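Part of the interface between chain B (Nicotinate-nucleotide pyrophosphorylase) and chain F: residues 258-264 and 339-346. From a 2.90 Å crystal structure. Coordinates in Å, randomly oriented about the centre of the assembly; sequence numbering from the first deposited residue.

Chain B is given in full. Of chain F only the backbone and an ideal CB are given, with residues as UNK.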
# COMPACT_ATOMS: atom_id res chain seq x y z
N ARG B 258 -28.91 -1.30 -21.83
CA ARG B 258 -29.26 -0.12 -22.60
C ARG B 258 -29.12 -0.44 -24.08
O ARG B 258 -29.95 -0.01 -24.89
CB ARG B 258 -28.35 1.04 -22.25
CG ARG B 258 -28.47 1.51 -20.83
CD ARG B 258 -27.37 2.51 -20.52
NE ARG B 258 -27.68 3.86 -21.00
CZ ARG B 258 -28.61 4.64 -20.46
NH1 ARG B 258 -29.34 4.22 -19.42
NH2 ARG B 258 -28.81 5.86 -20.95
N TRP B 259 -28.09 -1.19 -24.43
CA TRP B 259 -27.87 -1.52 -25.83
C TRP B 259 -28.96 -2.40 -26.37
O TRP B 259 -29.69 -2.01 -27.27
CB TRP B 259 -26.52 -2.20 -26.01
CG TRP B 259 -26.27 -2.61 -27.43
CD1 TRP B 259 -26.44 -3.85 -27.96
CD2 TRP B 259 -25.77 -1.78 -28.49
NE1 TRP B 259 -26.06 -3.86 -29.28
CE2 TRP B 259 -25.64 -2.60 -29.63
CE3 TRP B 259 -25.40 -0.43 -28.58
CZ2 TRP B 259 -25.17 -2.11 -30.86
CZ3 TRP B 259 -24.93 0.06 -29.80
CH2 TRP B 259 -24.82 -0.78 -30.92
N GLU B 260 -29.09 -3.60 -25.80
CA GLU B 260 -30.11 -4.55 -26.24
C GLU B 260 -31.48 -3.91 -26.33
O GLU B 260 -32.33 -4.35 -27.10
CB GLU B 260 -30.17 -5.75 -25.29
CG GLU B 260 -29.69 -7.05 -25.93
CD GLU B 260 -28.24 -6.97 -26.42
OE1 GLU B 260 -27.73 -7.99 -26.93
OE2 GLU B 260 -27.61 -5.90 -26.30
N LEU B 261 -31.71 -2.86 -25.55
CA LEU B 261 -32.98 -2.18 -25.61
C LEU B 261 -32.97 -1.20 -26.78
O LEU B 261 -33.88 -1.18 -27.59
CB LEU B 261 -33.26 -1.43 -24.31
CG LEU B 261 -33.75 -2.25 -23.12
CD1 LEU B 261 -33.99 -1.33 -21.95
CD2 LEU B 261 -35.04 -2.97 -23.47
N LYS B 262 -31.92 -0.39 -26.85
CA LYS B 262 -31.77 0.60 -27.92
C LYS B 262 -31.80 -0.05 -29.30
O LYS B 262 -32.47 0.44 -30.21
CB LYS B 262 -30.45 1.35 -27.73
CG LYS B 262 -30.18 2.43 -28.76
CD LYS B 262 -28.74 2.92 -28.66
CE LYS B 262 -28.48 4.11 -29.59
NZ LYS B 262 -27.06 4.58 -29.50
N VAL B 263 -31.06 -1.15 -29.47
CA VAL B 263 -31.02 -1.85 -30.76
C VAL B 263 -32.41 -2.29 -31.19
O VAL B 263 -32.80 -2.09 -32.34
CB VAL B 263 -30.09 -3.10 -30.71
CG1 VAL B 263 -30.53 -4.13 -31.74
CG2 VAL B 263 -28.66 -2.71 -31.02
N ARG B 264 -33.16 -2.88 -30.27
CA ARG B 264 -34.50 -3.35 -30.59
C ARG B 264 -35.52 -2.21 -30.55
O ARG B 264 -36.71 -2.44 -30.32
CB ARG B 264 -34.91 -4.48 -29.65
CG ARG B 264 -34.01 -5.69 -29.78
CD ARG B 264 -34.37 -6.81 -28.82
NE ARG B 264 -33.46 -7.94 -28.98
CZ ARG B 264 -32.16 -7.90 -28.72
NH1 ARG B 264 -31.59 -6.79 -28.27
NH2 ARG B 264 -31.41 -8.98 -28.93
N UNK F 339 -18.30 6.22 -32.24
CA UNK F 339 -19.70 6.01 -31.91
C UNK F 339 -20.24 4.74 -32.54
O UNK F 339 -20.38 4.66 -33.75
CB UNK F 339 -20.54 7.21 -32.36
N UNK F 340 -20.55 3.74 -31.73
CA UNK F 340 -21.09 2.50 -32.25
C UNK F 340 -22.61 2.59 -32.24
O UNK F 340 -23.22 2.79 -31.20
CB UNK F 340 -20.60 1.30 -31.44
N UNK F 341 -23.21 2.45 -33.41
CA UNK F 341 -24.65 2.51 -33.54
C UNK F 341 -25.17 1.38 -34.40
O UNK F 341 -24.42 0.74 -35.12
CB UNK F 341 -25.08 3.86 -34.12
N UNK F 342 -26.48 1.12 -34.31
CA UNK F 342 -27.10 0.06 -35.10
C UNK F 342 -27.03 0.42 -36.58
O UNK F 342 -27.18 1.60 -36.93
CB UNK F 342 -28.55 -0.17 -34.67
N UNK F 343 -26.82 -0.57 -37.44
CA UNK F 343 -26.75 -0.33 -38.88
C UNK F 343 -28.08 0.24 -39.42
O UNK F 343 -28.10 0.92 -40.45
CB UNK F 343 -26.40 -1.63 -39.61
N UNK F 344 -29.17 -0.05 -38.71
CA UNK F 344 -30.51 0.40 -39.08
C UNK F 344 -30.61 1.93 -39.07
O UNK F 344 -31.64 2.50 -39.43
CB UNK F 344 -31.55 -0.20 -38.13
N UNK F 345 -29.55 2.58 -38.63
CA UNK F 345 -29.51 4.04 -38.55
C UNK F 345 -28.19 4.51 -39.17
O UNK F 345 -27.26 3.72 -39.33
CB UNK F 345 -29.65 4.52 -37.10
N UNK F 346 -28.11 5.79 -39.51
CA UNK F 346 -26.89 6.32 -40.11
C UNK F 346 -26.52 7.70 -39.61
O UNK F 346 -27.32 8.63 -39.66
CB UNK F 346 -27.04 6.36 -41.63

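The helix of chain B presents Trp B259, Lys B262 and Val B263 to the strand and turn of chain F, and this surface, largely apolar with one amine at its margin, limits what the positions facing it can usefully carry.

Position 339 has an extended backbone, and nothing of the helix segment lies within 5.5 Å of its ideal CB. Almost any side chain would be tolerated; the deposited residue is His F339.

At position 340 the CA-to-CB bond runs sideways, but the ideal CB lies 4.7 Å from Trp B259 CH2, at the rim of the indole. The extended backbone favours branched residues, so valine, isoleucine or threonine would fit, and leucine or methionine could also reach the ring. Val F340 is found. With chi1 in t, its CG1 lies 3.6 Å from Trp B259 CH2, while Val F340 O sits at the edge of the indole, near its plane, 3.5 Å from Trp B259 CZ3.

Position 341 points away from the helix. Its ideal CB is nevertheless 5.1 Å from Lys B262 NZ, at the end of a fully extended side chain. An acidic or polar residue could exploit that amine, and a beta-branched one would suit the backbone. The residue is Val F341, whose CG1 lies 4.3 Å from Lys B262 NZ, a contact without a polar partner for the amine.

Of the ideal CB atoms in this segment, that at position 342 comes closest to chain B. It points toward the helix, 4.4 Å from Val B263 CG2 and 5.3 Å from Trp B259 CH2, so a compact apolar group is called for. Phi of -66° and psi of 143° admit proline alongside valine or alanine. Pro F342 fills it: its CG packs 3.9 Å from Val B263 CG2 and its CD 4.3 Å from Trp B259 CH2, so the ring bridges the two side chains, and more of its surface is covered by chain B than that of any other residue of this segment.

Positions 343 and 344 are the central pair of a type I turn, where small or polar residues are common. Position 343 is out of reach; 344 points toward chain B, with nothing within 5.5 Å of its ideal CB. They are Ala F343 and Asn F344, whose OD1 stays 5.9 Å from Val B263 O, so no contact forms.

Position 345 also points toward chain B across open space, where the carbonyl Val B263 O would suit a long polar chain. Lys F345, kinked at chi2 (p), brings its NZ to 4.1 Å from Val B263 O, too far for a hydrogen bond.

Position 346, beyond reach, is Lys F346.

Chain F, residues 339-346: HVVPANKK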
# COMPACT_ATOMS: atom_id res chain seq x y z
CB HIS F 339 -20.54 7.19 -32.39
CG HIS F 339 -21.26 7.91 -31.29
ND1 HIS F 339 -20.75 9.06 -30.70
CD2 HIS F 339 -22.42 7.64 -30.65
CE1 HIS F 339 -21.58 9.45 -29.74
NE2 HIS F 339 -22.59 8.61 -29.69
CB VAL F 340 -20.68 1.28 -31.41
CG1 VAL F 340 -21.41 0.04 -31.88
CG2 VAL F 340 -19.17 1.08 -31.50
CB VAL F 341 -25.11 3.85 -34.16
CG1 VAL F 341 -24.89 4.99 -33.19
CG2 VAL F 341 -24.35 4.10 -35.45
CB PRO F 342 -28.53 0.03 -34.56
CG PRO F 342 -28.37 0.49 -33.15
CD PRO F 342 -27.41 1.63 -33.30
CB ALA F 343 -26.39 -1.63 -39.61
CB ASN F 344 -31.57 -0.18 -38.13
CG ASN F 344 -31.59 -1.71 -38.12
OD1 ASN F 344 -30.60 -2.37 -37.76
ND2 ASN F 344 -32.72 -2.29 -38.52
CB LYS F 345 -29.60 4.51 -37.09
CG LYS F 345 -30.91 4.14 -36.36
CD LYS F 345 -31.02 2.64 -36.06
CE LYS F 345 -32.36 2.28 -35.40
NZ LYS F 345 -32.51 0.80 -35.19
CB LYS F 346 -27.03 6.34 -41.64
CG LYS F 346 -27.39 4.97 -42.21
CD LYS F 346 -27.52 4.98 -43.72
CE LYS F 346 -28.05 3.64 -44.21
NZ LYS F 346 -27.18 2.50 -43.78
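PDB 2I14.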